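Local coordinates for protein phenolic acid decarboxylase (Sedimentibacter hydroxybenzoicus, PDB 7AE5) that catalyses the reversible, non-oxidative decarboxylation of 4-hydroxybenzoate and 3,4-dihydroxybenzoate under anaerobic conditions, as a UbiD-family enzyme that uses prenylated FMN and manganese, at residues 61-66 with 130-135; 141-146 with 303-308. All coordinates share one frame; numbering follows the deposited sequence.

Contact 1 (61-66 with 130-135); sequences YSVVTN and PLYRIN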
ATOM      1  N   TYR C  61      24.036 -22.919  51.915  1.00 75.54           N
ATOM      2  CA  TYR C  61      24.959 -22.821  50.785  1.00 74.70           C
ATOM      3  C   TYR C  61      24.801 -21.503  50.031  1.00 73.30           C
ATOM      4  O   TYR C  61      24.146 -20.579  50.523  1.00 73.33           O
ATOM      5  CB  TYR C  61      24.731 -24.029  49.878  1.00 73.72           C
ATOM      6  CG  TYR C  61      25.331 -25.301  50.431  1.00 75.41           C
ATOM      7  CD1 TYR C  61      26.309 -25.254  51.429  1.00 77.48           C
ATOM      8  CD2 TYR C  61      24.813 -26.543  50.070  1.00 75.15           C
ATOM      9  CE1 TYR C  61      26.847 -26.408  51.958  1.00 79.16           C
ATOM     10  CE2 TYR C  61      25.321 -27.707  50.608  1.00 76.87           C
ATOM     11  CZ  TYR C  61      26.344 -27.634  51.549  1.00 78.84           C
ATOM     12  OH  TYR C  61      26.863 -28.787  52.095  1.00 80.70           O
ATOM     13  N   SER C  62      25.393 -21.399  48.843  1.00 64.42           N
ATOM     14  CA  SER C  62      25.516 -20.126  48.144  1.00 63.43           C
ATOM     15  C   SER C  62      24.645 -20.068  46.892  1.00 61.16           C
ATOM     16  O   SER C  62      24.175 -21.085  46.376  1.00 60.37           O
ATOM     17  CB  SER C  62      26.976 -19.863  47.755  1.00 64.23           C
ATOM     18  OG  SER C  62      27.868 -20.381  48.725  1.00 66.39           O
ATOM     19  N   VAL C  63      24.450 -18.842  46.405  1.00 52.56           N
ATOM     20  CA  VAL C  63      23.736 -18.561  45.163  1.00 50.51           C
ATOM     21  C   VAL C  63      24.562 -17.574  44.348  1.00 50.15           C
ATOM     22  O   VAL C  63      25.128 -16.624  44.899  1.00 51.26           O
ATOM     23  CB  VAL C  63      22.323 -17.994  45.427  1.00 49.90           C
ATOM     24  CG1 VAL C  63      21.752 -17.334  44.174  1.00 48.16           C
ATOM     25  CG2 VAL C  63      21.395 -19.086  45.902  1.00 49.97           C
ATOM     26  N   VAL C  64      24.644 -17.805  43.039  1.00 50.36           N
ATOM     27  CA  VAL C  64      25.262 -16.867  42.112  1.00 49.87           C
ATOM     28  C   VAL C  64      24.330 -16.679  40.921  1.00 47.96           C
ATOM     29  O   VAL C  64      23.715 -17.639  40.441  1.00 47.09           O
ATOM     30  CB  VAL C  64      26.668 -17.335  41.668  1.00 50.64           C
ATOM     31  CG1 VAL C  64      26.589 -18.556  40.762  1.00 49.79           C
ATOM     32  CG2 VAL C  64      27.424 -16.198  40.987  1.00 50.64           C
ATOM     33  N   THR C  65      24.196 -15.435  40.466  1.00 48.51           N
ATOM     34  CA  THR C  65      23.266 -15.104  39.396  1.00 46.83           C
ATOM     35  C   THR C  65      23.897 -14.071  38.472  1.00 46.45           C
ATOM     36  O   THR C  65      24.893 -13.428  38.813  1.00 47.59           O
ATOM     37  CB  THR C  65      21.930 -14.583  39.951  1.00 46.60           C
ATOM     38  OG1 THR C  65      20.947 -14.571  38.910  1.00 45.04           O
ATOM     39  CG2 THR C  65      22.092 -13.177  40.510  1.00 47.47           C
ATOM     40  N   ASN C  66      23.294 -13.925  37.288  1.00 46.26           N
ATOM     41  CA  ASN C  66      23.783 -13.018  36.244  1.00 45.70           C
ATOM     42  C   ASN C  66      25.212 -13.367  35.835  1.00 46.42           C
ATOM     43  O   ASN C  66      26.031 -12.489  35.551  1.00 46.94           O
ATOM     44  CB  ASN C  66      23.681 -11.554  36.680  1.00 46.23           C
ATOM     45  CG  ASN C  66      23.522 -10.606  35.504  1.00 45.18           C
ATOM     46  OD1 ASN C  66      22.728 -10.855  34.597  1.00 43.71           O
ATOM     47  ND2 ASN C  66      24.282  -9.516  35.512  1.00 46.04           N
ATOM     48  N   PRO C 130      19.746 -23.291  47.604  1.00 63.14           N
ATOM     49  CA  PRO C 130      18.935 -22.190  48.140  1.00 62.77           C
ATOM     50  C   PRO C 130      17.869 -21.762  47.143  1.00 59.91           C
ATOM     51  O   PRO C 130      18.072 -20.825  46.361  1.00 59.21           O
ATOM     52  CB  PRO C 130      19.963 -21.077  48.391  1.00 64.66           C
ATOM     53  CG  PRO C 130      21.298 -21.762  48.382  1.00 66.65           C
ATOM     54  CD  PRO C 130      21.157 -22.909  47.438  1.00 64.94           C
ATOM     55  N   LEU C 131      16.731 -22.449  47.163  1.00 57.79           N
ATOM     56  CA  LEU C 131      15.687 -22.231  46.173  1.00 56.53           C
ATOM     57  C   LEU C 131      14.823 -21.032  46.545  1.00 56.92           C
ATOM     58  O   LEU C 131      14.528 -20.797  47.720  1.00 57.82           O
ATOM     59  CB  LEU C 131      14.824 -23.485  46.036  1.00 55.82           C
ATOM     60  CG  LEU C 131      15.526 -24.657  45.344  1.00 55.60           C
ATOM     61  CD1 LEU C 131      14.897 -25.982  45.745  1.00 55.62           C
ATOM     62  CD2 LEU C 131      15.499 -24.478  43.831  1.00 54.64           C
ATOM     63  N   TYR C 132      14.409 -20.281  45.525  1.00 49.07           N
ATOM     64  CA  TYR C 132      13.696 -19.027  45.713  1.00 49.82           C
ATOM     65  C   TYR C 132      12.765 -18.810  44.527  1.00 48.98           C
ATOM     66  O   TYR C 132      12.835 -19.518  43.520  1.00 47.67           O
ATOM     67  CB  TYR C 132      14.672 -17.856  45.860  1.00 50.81           C
ATOM     68  CG  TYR C 132      15.562 -17.667  44.653  1.00 50.26           C
ATOM     69  CD1 TYR C 132      16.694 -18.452  44.468  1.00 50.06           C
ATOM     70  CD2 TYR C 132      15.266 -16.709  43.692  1.00 50.15           C
ATOM     71  CE1 TYR C 132      17.505 -18.285  43.363  1.00 49.86           C
ATOM     72  CE2 TYR C 132      16.071 -16.535  42.586  1.00 49.70           C
ATOM     73  CZ  TYR C 132      17.187 -17.324  42.425  1.00 49.64           C
ATOM     74  OH  TYR C 132      17.987 -17.145  41.320  1.00 49.49           O
ATOM     75  N   ARG C 133      11.890 -17.817  44.653  1.00 49.42           N
ATOM     76  CA  ARG C 133      10.957 -17.477  43.586  1.00 49.03           C
ATOM     77  C   ARG C 133      11.576 -16.406  42.693  1.00 49.03           C
ATOM     78  O   ARG C 133      11.922 -15.318  43.167  1.00 50.36           O
ATOM     79  CB  ARG C 133       9.619 -17.001  44.147  1.00 50.46           C
ATOM     80  CG  ARG C 133       8.493 -17.099  43.132  1.00 50.11           C
ATOM     81  CD  ARG C 133       7.199 -16.479  43.630  1.00 52.01           C
ATOM     82  NE  ARG C 133       6.655 -17.171  44.792  1.00 52.63           N
ATOM     83  CZ  ARG C 133       6.012 -18.330  44.740  1.00 51.79           C
ATOM     84  NH1 ARG C 133       5.850 -18.981  43.600  1.00 50.18           N
ATOM     85  NH2 ARG C 133       5.515 -18.846  45.860  1.00 52.56           N
ATOM     86  N   ILE C 134      11.700 -16.716  41.403  1.00 48.67           N
ATOM     87  CA  ILE C 134      12.382 -15.816  40.476  1.00 48.48           C
ATOM     88  C   ILE C 134      11.496 -14.624  40.134  1.00 49.63           C
ATOM     89  O   ILE C 134      11.932 -13.470  40.193  1.00 50.75           O
ATOM     90  CB  ILE C 134      12.816 -16.580  39.214  1.00 46.31           C
ATOM     91  CG1 ILE C 134      13.576 -17.851  39.603  1.00 45.60           C
ATOM     92  CG2 ILE C 134      13.666 -15.691  38.318  1.00 45.94           C
ATOM     93  CD1 ILE C 134      14.023 -18.677  38.426  1.00 43.40           C
ATOM     94  N   ASN C 135      10.249 -14.878  39.760  1.00 41.22           N
ATOM     95  CA  ASN C 135       9.318 -13.803  39.462  1.00 42.76           C
ATOM     96  C   ASN C 135       8.067 -13.951  40.315  1.00 44.22           C
ATOM     97  O   ASN C 135       7.768 -15.028  40.839  1.00 43.62           O
ATOM     98  CB  ASN C 135       8.963 -13.767  37.972  1.00 41.79           C
ATOM     99  CG  ASN C 135       9.945 -12.937  37.165  1.00 41.35           C
ATOM    100  OD1 ASN C 135      10.182 -11.767  37.469  1.00 42.87           O
ATOM    101  ND2 ASN C 135      10.526 -13.541  36.135  1.00 39.14           N
TER
HETATM  102  O   HOH W   1      18.292 -13.985  40.304  1.00 57.14           O
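Val63 and Pro130 make the closest touch here: the CG2 methyl of Val63 sits 3.5 Å from Pro130 CB, tighter than usual for two carbons, and 3.6 Å from Pro130 CG. The two side chains slide past each other in opposite directions, and the methyl lies against the CB–CG side of the proline ring. Pro130 also leans on the strand backbone: Pro130 CG is 3.6 Å from Ser62 O and 3.8 Å from Tyr61 O. Of the Tyr61 side chain, CB comes nearest to Pro130, while the phenol ring leads off toward Pro303.

The two methyls of Val63 divide the work. CG1 stands anti to the backbone N (chi1 164°) and meets Tyr132 CE1 obliquely at 4.4 Å, a loose contact; CG2, beside the backbone N, is the one given to Pro130. Further along the strand a water joins the polar ends: it lies 3.1 Å from Thr65 OG1 and makes a weaker bond of 3.3 Å to Tyr132 OH. Thr65 OG1 is also bonded to the backbone O of Asn307, and Tyr132 OH weakly to Asn307 ND2. The Tyr132 ring has the carbonyl oxygen of Pro130 in plane at its edge.

Behind this layer, Ile34 of helix 33-43 packs on both Val63 and Tyr132, and Phe305 on Val63 and Pro130. From the ShdD chain, Arg36 binds Leu131 O and Glu39 forms a salt bridge with Arg133. This is a mainly apolar seam between domains, where strand 62-65, in the N-terminal UbiD region and part of a mixed sheet that strand 304-306 completes, meets an irregular connection of the Rift-related, FMN-binding region, away from the annotated sites.

Contact 2 (141-146 with 303-308); sequences FYISKA and PIFENL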
ATOM      1  N   PHE C 141       9.125 -22.333  43.072  1.00 49.76           N
ATOM      2  CA  PHE C 141      10.547 -22.018  43.017  1.00 49.70           C
ATOM      3  C   PHE C 141      11.175 -22.796  41.868  1.00 48.14           C
ATOM      4  O   PHE C 141      10.936 -23.999  41.725  1.00 47.50           O
ATOM      5  CB  PHE C 141      11.234 -22.361  44.341  1.00 50.72           C
ATOM      6  CG  PHE C 141      10.535 -21.804  45.553  1.00 52.15           C
ATOM      7  CD1 PHE C 141       9.871 -20.588  45.497  1.00 53.04           C
ATOM      8  CD2 PHE C 141      10.540 -22.502  46.750  1.00 52.78           C
ATOM      9  CE1 PHE C 141       9.225 -20.081  46.612  1.00 54.59           C
ATOM     10  CE2 PHE C 141       9.898 -22.000  47.868  1.00 54.14           C
ATOM     11  CZ  PHE C 141       9.241 -20.789  47.800  1.00 55.08           C
ATOM     12  N   TYR C 142      11.971 -22.112  41.050  1.00 45.14           N
ATOM     13  CA  TYR C 142      12.427 -22.659  39.781  1.00 43.62           C
ATOM     14  C   TYR C 142      13.942 -22.784  39.740  1.00 44.33           C
ATOM     15  O   TYR C 142      14.664 -21.895  40.203  1.00 45.45           O
ATOM     16  CB  TYR C 142      11.966 -21.785  38.617  1.00 42.34           C
ATOM     17  CG  TYR C 142      10.673 -22.232  37.978  1.00 41.09           C
ATOM     18  CD1 TYR C 142       9.446 -21.923  38.552  1.00 42.12           C
ATOM     19  CD2 TYR C 142      10.677 -22.951  36.791  1.00 39.18           C
ATOM     20  CE1 TYR C 142       8.260 -22.324  37.964  1.00 41.22           C
ATOM     21  CE2 TYR C 142       9.499 -23.357  36.198  1.00 38.10           C
ATOM     22  CZ  TYR C 142       8.295 -23.039  36.787  1.00 39.04           C
ATOM     23  OH  TYR C 142       7.127 -23.445  36.193  1.00 38.10           O
ATOM     24  N   ILE C 143      14.409 -23.895  39.180  1.00 47.48           N
ATOM     25  CA  ILE C 143      15.794 -24.041  38.746  1.00 48.52           C
ATOM     26  C   ILE C 143      15.829 -23.642  37.275  1.00 46.79           C
ATOM     27  O   ILE C 143      15.313 -24.361  36.416  1.00 45.72           O
ATOM     28  CB  ILE C 143      16.301 -25.473  38.953  1.00 50.04           C
ATOM     29  CG1 ILE C 143      16.162 -25.883  40.419  1.00 50.92           C
ATOM     30  CG2 ILE C 143      17.743 -25.603  38.498  1.00 51.87           C
ATOM     31  CD1 ILE C 143      16.306 -27.368  40.646  1.00 51.94           C
ATOM     32  N   SER C 144      16.432 -22.491  36.982  1.00 48.27           N
ATOM     33  CA  SER C 144      16.276 -21.847  35.686  1.00 45.73           C
ATOM     34  C   SER C 144      17.519 -21.897  34.808  1.00 45.49           C
ATOM     35  O   SER C 144      17.492 -21.352  33.699  1.00 43.27           O
ATOM     36  CB  SER C 144      15.852 -20.388  35.882  1.00 45.19           C
ATOM     37  OG  SER C 144      16.961 -19.589  36.253  1.00 46.31           O
ATOM     38  N   LYS C 145      18.602 -22.533  35.256  1.00 46.45           N
ATOM     39  CA  LYS C 145      19.829 -22.540  34.467  1.00 46.24           C
ATOM     40  C   LYS C 145      20.484 -23.917  34.457  1.00 49.53           C
ATOM     41  O   LYS C 145      21.713 -24.024  34.399  1.00 49.83           O
ATOM     42  CB  LYS C 145      20.816 -21.493  34.987  1.00 46.61           C
ATOM     43  CG  LYS C 145      21.768 -20.956  33.933  1.00 46.70           C
ATOM     44  CD  LYS C 145      22.843 -20.102  34.568  1.00 48.53           C
ATOM     45  CE  LYS C 145      23.755 -19.497  33.523  1.00 48.95           C
ATOM     46  NZ  LYS C 145      24.720 -18.552  34.149  1.00 51.22           N
ATOM     47  N   ALA C 146      19.683 -24.975  34.506  1.00 48.16           N
ATOM     48  CA  ALA C 146      20.225 -26.323  34.520  1.00 52.24           C
ATOM     49  C   ALA C 146      20.541 -26.801  33.108  1.00 52.57           C
ATOM     50  O   ALA C 146      19.917 -26.379  32.130  1.00 50.04           O
ATOM     51  CB  ALA C 146      19.246 -27.287  35.187  1.00 51.92           C
ATOM     52  N   PRO C 303      28.360 -26.684  47.549  1.00 62.81           N
ATOM     53  CA  PRO C 303      28.003 -26.346  46.169  1.00 61.28           C
ATOM     54  C   PRO C 303      27.402 -24.957  46.061  1.00 59.79           C
ATOM     55  O   PRO C 303      26.872 -24.393  47.021  1.00 59.59           O
ATOM     56  CB  PRO C 303      26.978 -27.418  45.786  1.00 60.53           C
ATOM     57  CG  PRO C 303      26.419 -27.882  47.074  1.00 61.02           C
ATOM     58  CD  PRO C 303      27.521 -27.770  48.081  1.00 62.85           C
ATOM     59  N   ILE C 304      27.483 -24.417  44.849  1.00 56.50           N
ATOM     60  CA  ILE C 304      27.027 -23.070  44.538  1.00 55.12           C
ATOM     61  C   ILE C 304      25.856 -23.181  43.573  1.00 53.34           C
ATOM     62  O   ILE C 304      26.004 -23.716  42.466  1.00 53.09           O
ATOM     63  CB  ILE C 304      28.156 -22.217  43.943  1.00 55.49           C
ATOM     64  CG1 ILE C 304      29.238 -21.970  44.996  1.00 57.25           C
ATOM     65  CG2 ILE C 304      27.603 -20.909  43.423  1.00 53.93           C
ATOM     66  CD1 ILE C 304      30.572 -21.541  44.424  1.00 58.11           C
ATOM     67  N   PHE C 305      24.698 -22.677  43.990  1.00 53.63           N
ATOM     68  CA  PHE C 305      23.484 -22.728  43.179  1.00 51.97           C
ATOM     69  C   PHE C 305      23.574 -21.644  42.113  1.00 50.89           C
ATOM     70  O   PHE C 305      23.240 -20.482  42.359  1.00 50.21           O
ATOM     71  CB  PHE C 305      22.248 -22.549  44.055  1.00 51.26           C
ATOM     72  CG  PHE C 305      20.943 -22.620  43.304  1.00 49.66           C
ATOM     73  CD1 PHE C 305      20.843 -23.326  42.114  1.00 49.49           C
ATOM     74  CD2 PHE C 305      19.811 -21.986  43.795  1.00 48.69           C
ATOM     75  CE1 PHE C 305      19.644 -23.393  41.427  1.00 49.79           C
ATOM     76  CE2 PHE C 305      18.607 -22.051  43.112  1.00 48.27           C
ATOM     77  CZ  PHE C 305      18.524 -22.756  41.927  1.00 49.18           C
ATOM     78  N   GLU C 306      24.024 -22.026  40.920  1.00 58.86           N
ATOM     79  CA  GLU C 306      24.098 -21.101  39.795  1.00 57.88           C
ATOM     80  C   GLU C 306      22.725 -21.026  39.140  1.00 57.48           C
ATOM     81  O   GLU C 306      22.310 -21.955  38.440  1.00 58.38           O
ATOM     82  CB  GLU C 306      25.162 -21.547  38.796  1.00 58.55           C
ATOM     83  CG  GLU C 306      25.365 -20.567  37.644  1.00 57.65           C
ATOM     84  CD  GLU C 306      25.933 -21.221  36.397  1.00 58.24           C
ATOM     85  OE1 GLU C 306      26.151 -22.450  36.412  1.00 58.97           O
ATOM     86  OE2 GLU C 306      26.166 -20.503  35.402  1.00 58.14           O
ATOM     87  N   ASN C 307      22.016 -19.926  39.376  1.00 48.20           N
ATOM     88  CA  ASN C 307      20.672 -19.739  38.856  1.00 48.43           C
ATOM     89  C   ASN C 307      20.611 -18.452  38.048  1.00 48.04           C
ATOM     90  O   ASN C 307      21.494 -17.595  38.133  1.00 47.39           O
ATOM     91  CB  ASN C 307      19.635 -19.709  39.984  1.00 47.93           C
ATOM     92  CG  ASN C 307      18.335 -20.381  39.593  1.00 48.45           C
ATOM     93  OD1 ASN C 307      18.319 -21.307  38.781  1.00 49.35           O
ATOM     94  ND2 ASN C 307      17.234 -19.925  40.180  1.00 47.83           N
ATOM     95  N   LEU C 308      19.545 -18.325  37.263  1.00 49.36           N
ATOM     96  CA  LEU C 308      19.400 -17.244  36.301  1.00 49.13           C
ATOM     97  C   LEU C 308      18.104 -16.488  36.551  1.00 48.55           C
ATOM     98  O   LEU C 308      17.060 -17.096  36.803  1.00 48.79           O
ATOM     99  CB  LEU C 308      19.430 -17.793  34.860  1.00 50.19           C
ATOM    100  CG  LEU C 308      18.924 -16.976  33.664  1.00 50.23           C
ATOM    101  CD1 LEU C 308      19.648 -17.425  32.411  1.00 51.11           C
ATOM    102  CD2 LEU C 308      17.417 -17.125  33.450  1.00 50.47           C
TER
HETATM  103  O   HOH W   2      19.644 -23.096  37.822  1.00 42.31           O
HETATM  104  O   HOH W   3      23.633 -16.954  36.231  1.00 52.35           O
HETATM  105  O   HOH W   4      23.324 -23.690  36.555  1.00 59.00           O
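Lys145 NZ and Glu306 OE2 form a salt bridge of 2.7 Å, the oxygen being met on its anti side, 32° out of the carboxylate plane. Both chains are extended and cross obliquely, which also brings Lys145 CD and CE against the carboxylate. NZ has further partners in Glu316, by a second salt bridge, and His68, and a water connects it to Asn307 O; Glu306 OE1 accepts from the backbone N of Asn209.

The Asn307 carboxamide reads the other backbone. Its OD1 takes the N-H of Ser144 at 2.9 Å in a nearly straight bond (171°), and its ND2 gives a longer one, 3.2 Å, to Tyr142 O. With C=O and N-H each matched to a peptide group, the flip is fixed; ND2 also bonds weakly to Tyr132 OH. Ser144 OG, swung between backbone N and carbonyl carbon (chi1 78°), donates to Leu308 O at 2.6 Å, in the carbonyl plane and on a lone pair. One water takes the N-H of Lys145 and donates to Glu306 O; another lies close to both Lys145 O and Glu306 O.

Apolar contact is looser. Ile143 CG2 meets the edge of the Phe305 ring at CE1, 4.1 Å away, while Asn307 CB covers one face of that ring near its rim. Leu308 CB lies 4.0 Å from Lys145 CB, their side chains crossing at about a right angle. With two carboxylates around a buried ammonium group, Lys145 probably stays protonated, and the contact joins the two pieces of chain by side-chain and water bonds instead of a sheet ladder.

How the contacts relate
From the N terminus, the chain builds strands 21-24, 50-53 and 62-65, runs through helices 71-77 and 86-96, and returns at 130-135 to close contact 1. Contact 2 opens only a few residues later, at 141-146, and closes at 303-308 after most of the antiparallel sheet has been built. The two loops follow in series, neither nesting nor crossing, yet their centres are 6 Å apart. Strand 304-306 comes back beside strand 62-65 as the outermost strand, within this chain, of the mixed sheet, probably by backbone bonds such as Ser62 O to Phe305 N (2.9 Å). Together the contacts tie that sheet to the FMN-binding domain through two successive pieces of chain.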